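Long-range contacts in ABC transporter, substrate-binding protein (Clostridium perfringens, PDB 4EDP), which probably captures a small solute outside the cell membrane and hands it to the membrane subunits of an ABC importer: residues 143-148 against 231-236; 154-159 against 256-261; 168-173 against 210-215; 260-265 against 322-327. All blocks are in the same frame, centred on the assembly; numbering follows the deposited sequence. Where two conformers were deposited one is given.

Contact 1: 143-148 against 231-236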
loop_
_atom_site.group_PDB
_atom_site.type_symbol
_atom_site.label_atom_id
_atom_site.label_comp_id
_atom_site.label_asym_id
_atom_site.label_seq_id
_atom_site.Cartn_x
_atom_site.Cartn_y
_atom_site.Cartn_z
ATOM N N ILE A 143 -5.882 -13.757 1.429
ATOM C CA ILE A 143 -5.915 -14.648 2.584
ATOM C C ILE A 143 -4.923 -15.776 2.259
ATOM O O ILE A 143 -5.148 -16.604 1.363
ATOM C CB ILE A 143 -7.292 -15.267 2.844
ATOM C CG1 ILE A 143 -8.370 -14.177 2.977
ATOM C CG2 ILE A 143 -7.220 -16.136 4.122
ATOM C CD1 ILE A 143 -9.801 -14.729 3.102
ATOM N N VAL A 144 -3.801 -15.786 2.955
ATOM C CA VAL A 144 -2.806 -16.832 2.777
ATOM C C VAL A 144 -3.306 -17.981 3.618
ATOM O O VAL A 144 -3.549 -17.813 4.823
ATOM C CB VAL A 144 -1.417 -16.366 3.221
ATOM C CG1 VAL A 144 -0.363 -17.519 3.041
ATOM C CG2 VAL A 144 -1.043 -15.127 2.435
ATOM N N VAL A 145 -3.475 -19.142 2.987
ATOM C CA VAL A 145 -4.054 -20.303 3.629
ATOM C C VAL A 145 -3.246 -21.572 3.475
ATOM O O VAL A 145 -2.683 -21.827 2.411
ATOM C CB VAL A 145 -5.468 -20.604 2.988
ATOM C CG1 VAL A 145 -6.100 -21.880 3.601
ATOM C CG2 VAL A 145 -6.413 -19.414 3.136
ATOM N N ASP A 146 -3.160 -22.358 4.550
ATOM C CA ASP A 146 -2.511 -23.682 4.508
ATOM C C ASP A 146 -3.675 -24.639 4.222
ATOM O O ASP A 146 -4.462 -24.935 5.112
ATOM C CB ASP A 146 -1.866 -24.038 5.848
ATOM C CG ASP A 146 -1.359 -25.467 5.892
ATOM O OD1 ASP A 146 -1.396 -26.165 4.852
ATOM O OD2 ASP A 146 -0.948 -25.910 6.990
ATOM N N PRO A 147 -3.796 -25.112 2.979
ATOM C CA PRO A 147 -4.940 -25.936 2.613
ATOM C C PRO A 147 -4.938 -27.328 3.238
ATOM O O PRO A 147 -5.990 -27.960 3.309
ATOM C CB PRO A 147 -4.838 -25.999 1.079
ATOM C CG PRO A 147 -3.386 -25.866 0.804
ATOM C CD PRO A 147 -2.846 -24.954 1.861
ATOM N N SER A 148 -3.794 -27.767 3.762
ATOM C CA SER A 148 -3.705 -29.093 4.366
ATOM C C SER A 148 -4.458 -29.219 5.685
ATOM O O SER A 148 -4.616 -30.327 6.193
ATOM C CB SER A 148 -2.245 -29.513 4.555
ATOM O OG SER A 148 -1.601 -28.701 5.511
ATOM N N ILE A 231 -0.731 -21.013 12.920
ATOM C CA ILE A 231 -1.869 -20.478 12.187
ATOM C C ILE A 231 -2.061 -21.286 10.914
ATOM O O ILE A 231 -1.124 -21.909 10.402
ATOM C CB ILE A 231 -1.722 -18.961 11.836
ATOM C CG1 ILE A 231 -0.468 -18.711 10.983
ATOM C CG2 ILE A 231 -1.687 -18.092 13.104
ATOM C CD1 ILE A 231 -0.230 -17.243 10.581
ATOM N N VAL A 232 -3.299 -21.273 10.439
ATOM C CA VAL A 232 -3.741 -21.909 9.200
ATOM C C VAL A 232 -4.017 -20.839 8.146
ATOM O O VAL A 232 -3.997 -21.117 6.946
ATOM C CB VAL A 232 -5.062 -22.668 9.443
ATOM C CG1 VAL A 232 -5.787 -22.954 8.153
ATOM C CG2 VAL A 232 -4.784 -23.951 10.241
ATOM N N ALA A 233 -4.311 -19.615 8.593
ATOM C CA ALA A 233 -4.622 -18.511 7.671
ATOM C C ALA A 233 -4.173 -17.151 8.170
ATOM O O ALA A 233 -4.101 -16.909 9.378
ATOM C CB ALA A 233 -6.142 -18.454 7.396
ATOM N N ALA A 234 -3.855 -16.263 7.237
ATOM C CA ALA A 234 -3.502 -14.890 7.587
ATOM C C ALA A 234 -3.936 -13.907 6.509
ATOM O O ALA A 234 -3.860 -14.211 5.311
ATOM C CB ALA A 234 -1.974 -14.734 7.836
ATOM N N VAL A 235 -4.427 -12.748 6.924
ATOM C CA VAL A 235 -4.716 -11.681 5.972
ATOM C C VAL A 235 -3.337 -11.049 5.795
ATOM O O VAL A 235 -2.748 -10.573 6.763
ATOM C CB VAL A 235 -5.725 -10.660 6.507
ATOM C CG1 VAL A 235 -5.811 -9.455 5.585
ATOM C CG2 VAL A 235 -7.081 -11.310 6.724
ATOM N N ALA A 236 -2.815 -11.056 4.578
ATOM C CA ALA A 236 -1.463 -10.592 4.346
ATOM C C ALA A 236 -1.238 -10.058 2.936
ATOM O O ALA A 236 -1.947 -10.398 2.000
ATOM C CB ALA A 236 -0.516 -11.740 4.591
HETATM O O HOH W 1 -0.095 -24.148 9.536
#
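Three backbone hydrogen bonds join 143-148 to 231-236, and strand axes 143-145 and 233-236 cross at 150°, antiparallel. Val144 and Ala234 form a hydrogen-bonded pair: Val144 N meets Ala234 O at 2.8 Å, nearly along the C=O axis, and Ala234 N returns to Val144 O at 2.9 Å, in the carbonyl plane. The straightest bond follows the strand end, Asp146 N reaching Val232 O at 2.8 Å. Each of these three carbonyls also receives a CA-H, most closely at 3.1 Å from Ala233 CA to Val144 O. Strand 233-237 thereby lies between 135-145, antiparallel to it, and the parallel strand 168-171, an order consistent with the mixed sheet of one lobe in a periplasmic-binding-protein fold. Apolar side chains divide between the sheet faces. Ile143 CG2, anti to its backbone N, approaches Ala233 CB at 4.2 Å, while CG1 of the same residue is turned beside the N; Trp156 and Leu159 lie over this face. On the face of Val144 and Ala234, Val144 CG2 packs on Ala236 CB at 4.0 Å, and helix 219-227 covers both through Phe226 and Leu222. Polar side-chain contacts gather at the strand end. Asp146 OD1 takes Ser148 N from above the carboxylate plane, forming an Asx turn, and accepts Ser148 OG at 2.6 Å on its syn lone pair. Asp146 OD2 and Ile231 O are bridged by one water, which donates to both.

Contact 2: 154-159 against 256-261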
loop_
_atom_site.group_PDB
_atom_site.type_symbol
_atom_site.label_atom_id
_atom_site.label_comp_id
_atom_site.label_asym_id
_atom_site.label_seq_id
_atom_site.Cartn_x
_atom_site.Cartn_y
_atom_site.Cartn_z
ATOM N N ASN A 154 -12.777 -19.122 1.453
ATOM C CA ASN A 154 -12.920 -18.523 0.125
ATOM C C ASN A 154 -13.135 -17.016 0.153
ATOM O O ASN A 154 -12.565 -16.264 -0.637
ATOM C CB ASN A 154 -14.116 -19.169 -0.585
ATOM C CG ASN A 154 -13.871 -20.623 -0.923
ATOM O OD1 ASN A 154 -12.905 -20.946 -1.610
ATOM N ND2 ASN A 154 -14.761 -21.500 -0.477
ATOM N N SER A 155 -13.922 -16.574 1.116
ATOM C CA SER A 155 -14.330 -15.168 1.215
ATOM C C SER A 155 -13.737 -14.550 2.481
ATOM O O SER A 155 -13.250 -15.266 3.360
ATOM C CB SER A 155 -15.846 -15.113 1.330
ATOM O OG SER A 155 -16.244 -15.701 2.556
ATOM N N TRP A 156 -13.789 -13.225 2.599
ATOM C CA TRP A 156 -13.306 -12.582 3.807
ATOM C C TRP A 156 -14.141 -13.029 5.015
ATOM O O TRP A 156 -13.607 -13.238 6.112
ATOM C CB TRP A 156 -13.405 -11.054 3.710
ATOM C CG TRP A 156 -12.499 -10.398 2.696
ATOM C CD1 TRP A 156 -12.891 -9.668 1.594
ATOM C CD2 TRP A 156 -11.066 -10.390 2.680
ATOM N NE1 TRP A 156 -11.793 -9.223 0.906
ATOM C CE2 TRP A 156 -10.662 -9.642 1.551
ATOM C CE3 TRP A 156 -10.077 -10.946 3.502
ATOM C CZ2 TRP A 156 -9.328 -9.460 1.218
ATOM C CZ3 TRP A 156 -8.759 -10.755 3.169
ATOM C CH2 TRP A 156 -8.389 -10.031 2.045
ATOM N N GLU A 157 -15.448 -13.174 4.800
ATOM C CA GLU A 157 -16.355 -13.562 5.874
ATOM C C GLU A 157 -16.044 -14.940 6.468
ATOM O O GLU A 157 -16.362 -15.190 7.632
ATOM C CB GLU A 157 -17.808 -13.485 5.417
ATOM C CG GLU A 157 -18.270 -12.048 5.054
ATOM C CD GLU A 157 -17.828 -11.500 3.692
ATOM O OE1 GLU A 157 -17.198 -12.218 2.859
ATOM O OE2 GLU A 157 -18.176 -10.309 3.440
ATOM N N ASP A 158 -15.437 -15.816 5.670
ATOM C CA ASP A 158 -15.054 -17.159 6.132
ATOM C C ASP A 158 -14.031 -17.106 7.276
ATOM O O ASP A 158 -13.883 -18.080 8.016
ATOM C CB ASP A 158 -14.516 -18.047 4.990
ATOM C CG ASP A 158 -15.590 -18.519 4.026
ATOM O OD1 ASP A 158 -16.792 -18.579 4.387
ATOM O OD2 ASP A 158 -15.206 -18.878 2.896
ATOM N N LEU A 159 -13.330 -15.983 7.438
ATOM C CA LEU A 159 -12.357 -15.851 8.538
ATOM C C LEU A 159 -13.041 -15.926 9.913
ATOM O O LEU A 159 -12.391 -16.218 10.911
ATOM C CB LEU A 159 -11.571 -14.535 8.413
ATOM C CG LEU A 159 -10.630 -14.442 7.196
ATOM C CD1 LEU A 159 -10.074 -13.011 7.070
ATOM C CD2 LEU A 159 -9.496 -15.470 7.274
ATOM N N PRO A 256 -10.788 -13.111 -2.277
ATOM C CA PRO A 256 -12.232 -13.247 -2.313
ATOM C C PRO A 256 -12.853 -12.670 -3.581
ATOM O O PRO A 256 -12.346 -11.715 -4.142
ATOM C CB PRO A 256 -12.688 -12.460 -1.076
ATOM C CG PRO A 256 -11.564 -12.635 -0.106
ATOM C CD PRO A 256 -10.331 -12.538 -1.000
ATOM N N GLU A 257 -13.961 -13.254 -4.003
ATOM C CA GLU A 257 -14.676 -12.779 -5.178
ATOM C C GLU A 257 -15.181 -11.350 -5.023
ATOM O O GLU A 257 -15.362 -10.623 -6.009
ATOM C CB GLU A 257 -15.851 -13.712 -5.486
ATOM C CG GLU A 257 -15.406 -15.023 -6.092
ATOM C CD GLU A 257 -16.531 -15.778 -6.775
ATOM O OE1 GLU A 257 -17.713 -15.425 -6.543
ATOM O OE2 GLU A 257 -16.232 -16.718 -7.557
ATOM N N SER A 258 -15.386 -10.934 -3.784
ATOM C CA SER A 258 -15.904 -9.597 -3.504
ATOM C C SER A 258 -14.852 -8.532 -3.800
ATOM O O SER A 258 -15.182 -7.355 -3.989
ATOM C CB SER A 258 -16.404 -9.516 -2.057
ATOM O OG SER A 258 -15.336 -9.650 -1.142
ATOM N N GLY A 259 -13.579 -8.936 -3.809
ATOM C CA GLY A 259 -12.493 -8.039 -4.141
ATOM C C GLY A 259 -11.475 -7.875 -3.031
ATOM O O GLY A 259 -11.827 -7.910 -1.856
ATOM N N THR A 260 -10.215 -7.778 -3.426
ATOM C CA THR A 260 -9.117 -7.483 -2.519
ATOM C C THR A 260 -9.111 -5.969 -2.256
ATOM O O THR A 260 -9.969 -5.225 -2.770
ATOM C CB THR A 260 -7.733 -7.840 -3.144
ATOM O OG1 THR A 260 -6.692 -7.658 -2.164
ATOM C CG2 THR A 260 -7.441 -6.965 -4.310
ATOM N N TYR A 261 -8.211 -5.540 -1.370
ATOM C CA TYR A 261 -8.004 -4.135 -1.044
ATOM C C TYR A 261 -6.604 -3.739 -1.481
ATOM O O TYR A 261 -5.635 -4.472 -1.259
ATOM C CB TYR A 261 -8.148 -3.871 0.462
ATOM C CG TYR A 261 -9.580 -3.885 0.923
ATOM C CD1 TYR A 261 -10.251 -5.079 1.131
ATOM C CD2 TYR A 261 -10.259 -2.696 1.162
ATOM C CE1 TYR A 261 -11.575 -5.093 1.541
ATOM C CE2 TYR A 261 -11.588 -2.698 1.577
ATOM C CZ TYR A 261 -12.231 -3.892 1.769
ATOM O OH TYR A 261 -13.536 -3.924 2.178
HETATM O O HOH W 2 -15.276 -15.530 -2.456
HETATM O O HOH W 3 -15.635 -11.686 0.809
#
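With CG anti to its carbonyl carbon (chi1 -67°), the Trp156 indole reaches from the 154-159 turn, after strand 135-145, to the loop 256-261 between strands 252-254 and 262-269, where Pro256 covers one face and Gly259 O stands at the edge. Pro256 CG sits 3.4 Å from the centroid of the Trp156 five-membered ring and almost on its normal, a CH-pi contact in which proline and indole cross at about a right angle. Trp156 NE1 donates to Gly259 O at 3.1 Å, nearly straight at 169°. The acceptor lies in the indole plane, although the donor stands above the carbonyl plane of Gly259. A type I turn from Pro256 to Gly259 sets both partners, and Gly259 takes a positive phi (120°) suited to glycine. Ser258 OG, in the crowded position between its N and carbonyl carbon, is joined by a water to Trp156 N and Glu157 OE1. The tryptophan's own turn is held by an ST motif, Asp158 N donating to Ser155 OG, while Asp158 OD2 accepts from both Asn154 N and Ser155 N. Ile141 and Ile184 add apolar contacts to the indole, and Tyr261, whose OH bonds Glu187, brings its ring edge near NE1. The buried indole thus has its one polar atom satisfied by a backbone carbonyl, and its pi face is met by Pro256 CG, whose slightly positive hydrogens probably favour this contact.

Contact 3: 168-173 against 210-215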
loop_
_atom_site.group_PDB
_atom_site.type_symbol
_atom_site.label_atom_id
_atom_site.label_comp_id
_atom_site.label_asym_id
_atom_site.label_seq_id
_atom_site.Cartn_x
_atom_site.Cartn_y
_atom_site.Cartn_z
ATOM N N ILE A 168 -5.899 -17.880 13.084
ATOM C CA ILE A 168 -5.581 -16.828 12.109
ATOM C C ILE A 168 -4.750 -15.678 12.661
ATOM O O ILE A 168 -4.703 -15.442 13.866
ATOM C CB ILE A 168 -6.873 -16.209 11.427
ATOM C CG1 ILE A 168 -7.572 -15.170 12.292
ATOM C CG2 ILE A 168 -7.863 -17.315 10.973
ATOM C CD1 ILE A 168 -8.770 -14.501 11.574
ATOM N N ALA A 169 -4.067 -14.989 11.751
ATOM C CA ALA A 169 -3.317 -13.779 12.078
ATOM C C ALA A 169 -3.839 -12.661 11.169
ATOM O O ALA A 169 -4.125 -12.900 9.984
ATOM C CB ALA A 169 -1.801 -13.967 11.888
ATOM N N ILE A 170 -3.956 -11.461 11.725
ATOM C CA ILE A 170 -4.427 -10.294 10.992
ATOM C C ILE A 170 -3.448 -9.134 11.246
ATOM O O ILE A 170 -2.764 -9.085 12.275
ATOM C CB ILE A 170 -5.880 -9.904 11.370
ATOM C CG1 ILE A 170 -5.969 -9.432 12.824
ATOM C CG2 ILE A 170 -6.846 -11.106 11.118
ATOM C CD1 ILE A 170 -7.402 -9.077 13.319
ATOM N N PRO A 171 -3.349 -8.211 10.288
ATOM C CA PRO A 171 -2.460 -7.082 10.450
ATOM C C PRO A 171 -2.950 -6.125 11.518
ATOM O O PRO A 171 -4.167 -5.901 11.655
ATOM C CB PRO A 171 -2.504 -6.403 9.071
ATOM C CG PRO A 171 -3.826 -6.740 8.545
ATOM C CD PRO A 171 -4.052 -8.166 8.994
ATOM N N ASP A 172 -2.018 -5.557 12.275
ATOM C CA ASP A 172 -2.390 -4.628 13.324
ATOM C C ASP A 172 -2.879 -3.321 12.709
ATOM O O ASP A 172 -2.535 -2.980 11.563
ATOM C CB ASP A 172 -1.210 -4.338 14.246
ATOM C CG ASP A 172 -1.630 -3.577 15.480
ATOM O OD1 ASP A 172 -2.541 -4.054 16.190
ATOM O OD2 ASP A 172 -1.055 -2.501 15.723
ATOM N N ILE A 173 -3.681 -2.596 13.474
ATOM C CA ILE A 173 -4.243 -1.319 13.019
ATOM C C ILE A 173 -3.185 -0.309 12.588
ATOM O O ILE A 173 -3.449 0.515 11.701
ATOM C CB ILE A 173 -5.148 -0.702 14.111
ATOM C CG1 ILE A 173 -5.958 0.474 13.551
ATOM C CG2 ILE A 173 -4.322 -0.307 15.345
ATOM C CD1 ILE A 173 -6.916 0.078 12.361
ATOM N N PRO A 210 -12.093 -14.846 18.919
ATOM C CA PRO A 210 -11.702 -16.234 19.202
ATOM C C PRO A 210 -10.796 -16.892 18.181
ATOM O O PRO A 210 -10.081 -17.850 18.521
ATOM C CB PRO A 210 -13.037 -16.979 19.268
ATOM C CG PRO A 210 -14.023 -15.944 19.643
ATOM C CD PRO A 210 -13.549 -14.666 18.969
ATOM N N ASN A 211 -10.813 -16.401 16.939
ATOM C CA ASN A 211 -9.985 -16.980 15.890
ATOM C C ASN A 211 -8.591 -16.346 15.744
ATOM O O ASN A 211 -7.703 -16.920 15.089
ATOM C CB ASN A 211 -10.728 -16.826 14.560
ATOM C CG ASN A 211 -12.005 -17.626 14.517
ATOM O OD1 ASN A 211 -12.322 -18.370 15.458
ATOM N ND2 ASN A 211 -12.751 -17.503 13.407
ATOM N N VAL A 212 -8.400 -15.168 16.317
ATOM C CA VAL A 212 -7.141 -14.437 16.173
ATOM C C VAL A 212 -6.058 -14.846 17.173
ATOM O O VAL A 212 -6.199 -14.676 18.372
ATOM C CB VAL A 212 -7.377 -12.925 16.278
ATOM C CG1 VAL A 212 -6.056 -12.180 16.093
ATOM C CG2 VAL A 212 -8.377 -12.493 15.235
ATOM N N VAL A 213 -4.983 -15.409 16.654
ATOM C CA VAL A 213 -3.833 -15.827 17.449
ATOM C C VAL A 213 -3.040 -14.591 17.795
ATOM O O VAL A 213 -2.583 -14.417 18.937
ATOM C CB VAL A 213 -2.966 -16.797 16.651
ATOM C CG1 VAL A 213 -1.646 -17.054 17.360
ATOM C CG2 VAL A 213 -3.736 -18.069 16.423
ATOM N N LYS A 214 -2.835 -13.735 16.806
ATOM C CA LYS A 214 -2.191 -12.465 17.070
ATOM C C LYS A 214 -2.384 -11.487 15.936
ATOM O O LYS A 214 -2.726 -11.867 14.805
ATOM C CB LYS A 214 -0.699 -12.614 17.330
ATOM C CG LYS A 214 0.108 -12.984 16.113
ATOM C CD LYS A 214 1.597 -13.029 16.448
ATOM C CE LYS A 214 2.123 -11.677 16.923
ATOM N NZ LYS A 214 3.598 -11.733 17.122
ATOM N N THR A 215 -2.188 -10.212 16.273
ATOM C CA THR A 215 -2.220 -9.146 15.299
ATOM C C THR A 215 -0.727 -8.974 15.059
ATOM O O THR A 215 0.079 -9.092 16.000
ATOM C CB THR A 215 -2.932 -7.888 15.837
ATOM O OG1 THR A 215 -2.215 -7.382 16.961
ATOM C CG2 THR A 215 -4.341 -8.226 16.283
HETATM O O HOH W 4 -3.236 -5.292 18.802
#
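A beta-alpha-beta crossover closes here: strand 168-171 and the parallel, broken strand 212-216 lie side by side, and helices 178-189, 193-196 and 199-208 lie in the connection. Two firm bonds make the first half of the pairing, both nearly along their C=O axes. Ile168 N donates to Asn211 O at 2.9 Å, and Val213 N to Ile168 O at 2.8 Å. The chain then turns a corner at Val213, and the bond from Ile170 N to Lys214 O is weak at 3.3 Å. Ile168, Ile170, Val212 and Thr215 share one face. Both isoleucines hold CG1 in the crowded position between N and carbonyl carbon, and Val212 CG2 touches Ile170 CD1 at 4.0 Å and Ile168 CG1 at 4.1 Å. Ile170 and Thr215 lie side by side, Ile170 CG1 meeting Thr215 CG2 at 4.0 Å. At the far end a water bridges Asp172 OD1 and Thr215 OG1; Asp172 OD2 bonds Thr174. Asn211 ND2 reaches the carbonyls of Leu159 and Lys161. Helix 332-350 packs on Ile170 through Trp346 and Met350, helix 219-227 lies against Ala169 and Val213 on the other side of the strands, and strand 233-237 pairs with the remaining edge of 168-171.

Contact 4: 260-265 against 322-327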
loop_
_atom_site.group_PDB
_atom_site.type_symbol
_atom_site.label_atom_id
_atom_site.label_comp_id
_atom_site.label_asym_id
_atom_site.label_seq_id
_atom_site.Cartn_x
_atom_site.Cartn_y
_atom_site.Cartn_z
ATOM N N THR A 260 -10.215 -7.778 -3.426
ATOM C CA THR A 260 -9.117 -7.483 -2.519
ATOM C C THR A 260 -9.111 -5.969 -2.256
ATOM O O THR A 260 -9.969 -5.225 -2.770
ATOM C CB THR A 260 -7.733 -7.840 -3.144
ATOM O OG1 THR A 260 -6.692 -7.658 -2.164
ATOM C CG2 THR A 260 -7.441 -6.965 -4.310
ATOM N N TYR A 261 -8.211 -5.540 -1.370
ATOM C CA TYR A 261 -8.004 -4.135 -1.044
ATOM C C TYR A 261 -6.604 -3.739 -1.481
ATOM O O TYR A 261 -5.635 -4.472 -1.259
ATOM C CB TYR A 261 -8.148 -3.871 0.462
ATOM C CG TYR A 261 -9.580 -3.885 0.923
ATOM C CD1 TYR A 261 -10.251 -5.079 1.131
ATOM C CD2 TYR A 261 -10.259 -2.696 1.162
ATOM C CE1 TYR A 261 -11.575 -5.093 1.541
ATOM C CE2 TYR A 261 -11.588 -2.698 1.577
ATOM C CZ TYR A 261 -12.231 -3.892 1.769
ATOM O OH TYR A 261 -13.536 -3.924 2.178
ATOM N N LEU A 262 -6.509 -2.597 -2.154
ATOM C CA LEU A 262 -5.233 -2.088 -2.596
ATOM C C LEU A 262 -4.729 -0.988 -1.687
ATOM O O LEU A 262 -5.507 -0.353 -0.962
ATOM C CB LEU A 262 -5.369 -1.448 -3.984
ATOM C CG LEU A 262 -5.999 -2.288 -5.088
ATOM C CD1 LEU A 262 -6.068 -1.486 -6.402
ATOM C CD2 LEU A 262 -5.246 -3.592 -5.242
ATOM N N ASN A 263 -3.416 -0.798 -1.702
ATOM C CA ASN A 263 -2.795 0.361 -1.059
ATOM C C ASN A 263 -1.793 0.899 -2.098
ATOM O O ASN A 263 -1.328 0.145 -2.961
ATOM C CB ASN A 263 -2.186 0.093 0.309
ATOM C CG ASN A 263 -1.049 -0.872 0.276
ATOM O OD1 ASN A 263 0.105 -0.495 0.022
ATOM N ND2 ASN A 263 -1.340 -2.125 0.619
ATOM N N PHE A 264 -1.526 2.196 -2.037
ATOM C CA PHE A 264 -0.639 2.863 -2.993
ATOM C C PHE A 264 0.473 3.649 -2.320
ATOM O O PHE A 264 0.338 4.055 -1.167
ATOM C CB PHE A 264 -1.448 3.925 -3.775
ATOM C CG PHE A 264 -2.682 3.387 -4.486
ATOM C CD1 PHE A 264 -2.559 2.599 -5.610
ATOM C CD2 PHE A 264 -3.945 3.695 -4.041
ATOM C CE1 PHE A 264 -3.674 2.092 -6.268
ATOM C CE2 PHE A 264 -5.062 3.194 -4.703
ATOM C CZ PHE A 264 -4.921 2.381 -5.803
ATOM N N ASN A 265 1.558 3.877 -3.062
ATOM C CA ASN A 265 2.594 4.811 -2.665
ATOM C C ASN A 265 2.453 5.888 -3.740
ATOM O O ASN A 265 2.212 5.579 -4.907
ATOM C CB ASN A 265 4.000 4.216 -2.659
ATOM C CG ASN A 265 4.166 3.144 -1.598
ATOM O OD1 ASN A 265 3.440 3.127 -0.596
ATOM N ND2 ASN A 265 5.134 2.272 -1.794
ATOM N N PRO A 322 -6.261 -9.141 -13.535
ATOM C CA PRO A 322 -7.660 -9.060 -13.172
ATOM C C PRO A 322 -7.929 -8.735 -11.718
ATOM O O PRO A 322 -8.937 -8.085 -11.410
ATOM C CB PRO A 322 -8.192 -10.456 -13.537
ATOM C CG PRO A 322 -7.339 -10.884 -14.642
ATOM C CD PRO A 322 -5.974 -10.354 -14.321
ATOM N N VAL A 323 -7.030 -9.148 -10.827
ATOM C CA VAL A 323 -7.204 -8.887 -9.406
ATOM C C VAL A 323 -7.393 -7.397 -9.139
ATOM O O VAL A 323 -8.192 -7.014 -8.285
ATOM C CB VAL A 323 -6.000 -9.383 -8.576
ATOM C CG1 VAL A 323 -4.744 -8.555 -8.895
ATOM C CG2 VAL A 323 -6.306 -9.298 -7.089
ATOM N N VAL A 324 -6.659 -6.561 -9.874
ATOM C CA VAL A 324 -6.723 -5.114 -9.693
ATOM C C VAL A 324 -8.087 -4.560 -10.098
ATOM O O VAL A 324 -8.627 -3.718 -9.398
ATOM C CB VAL A 324 -5.618 -4.373 -10.497
ATOM C CG1 VAL A 324 -5.802 -2.853 -10.385
ATOM C CG2 VAL A 324 -4.230 -4.802 -9.997
ATOM N N ASP A 325 -8.632 -5.053 -11.205
ATOM C CA ASP A 325 -9.924 -4.587 -11.759
ATOM C C ASP A 325 -11.098 -4.714 -10.771
ATOM O O ASP A 325 -12.041 -3.899 -10.790
ATOM C CB ASP A 325 -10.312 -5.390 -13.016
ATOM C CG ASP A 325 -9.182 -5.508 -14.063
ATOM O OD1 ASP A 325 -8.127 -4.846 -13.938
ATOM O OD2 ASP A 325 -9.357 -6.306 -15.018
ATOM N N ASN A 326 -11.044 -5.740 -9.921
ATOM C CA ASN A 326 -12.127 -6.009 -8.988
ATOM C C ASN A 326 -11.839 -5.516 -7.553
ATOM O O ASN A 326 -12.639 -5.734 -6.631
ATOM C CB ASN A 326 -12.353 -7.516 -8.942
ATOM C CG ASN A 326 -13.684 -7.875 -8.333
ATOM O OD1 ASN A 326 -14.699 -7.261 -8.650
ATOM N ND2 ASN A 326 -13.702 -8.897 -7.489
ATOM N N ALA A 327 -10.691 -4.861 -7.370
ATOM C CA ALA A 327 -10.268 -4.418 -6.045
ATOM C C ALA A 327 -10.974 -3.188 -5.535
ATOM O O ALA A 327 -11.557 -2.420 -6.295
ATOM C CB ALA A 327 -8.742 -4.151 -6.021
HETATM O O HOH W 5 -9.806 -8.174 -6.298
#
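This is buried apolar packing about 10 Å, centre to centre, from the middle of the chain, where the entry to strand 262-269 meets the short helical turn at 322-325 and the chain just after it. Ala327 CB touches both Thr260 and Leu262. It lies 3.4 Å from Leu262 CG, tighter than an ordinary carbon contact, and 3.5 Å from Thr260 CG2. Thr260 holds OG1 anti to its backbone N (chi1 -174°), which sends the hydroxyl to Ile141 O and turns the methyl toward this contact. That methyl, CG2, also meets Val323 CG2 obliquely at 3.8 Å. Leu262 CD1 extends the packing to Val324 CG1 at 4.2 Å. No direct hydrogen bond joins the two segments, but one water does so: it accepts from Thr260 N at 2.9 Å and donates to Val323 O at 2.8 Å. Past Ala327 the chains pair directly, Lys328 making backbone bonds with Thr260 and Leu262. Ala327 N bonds Val324 O, which keeps the turn compact. Strand 262-269 pairs with both 89-93 and 135-145, so this packing adjoins a strand shared by two parts of the sheet, consistent with the strand crossovers between the lobes of a periplasmic-binding-protein fold.

Overall arrangement
Contacts 1 and 3 are backbone-bonded strand pairs of one sheet, antiparallel and parallel respectively, joined because strands 233-237 and 168-171 are neighbours. Contact 3 is less buried and its bonding slackens at a chain corner. Contact 2 is buried but made of loops: it backs onto one face of contact 1 and is hydrogen-bonded to contact 3. It works through a CH-pi face and one indole N-H bond, with water bridging the loops as well. Contact 4, closest to the chain's centre, shares Thr260 and Tyr261 with contact 2, and Asn326 ND2 bonds Glu257 O between them. It relies on methyl packing and a water, and touches neither contact 1 nor contact 3.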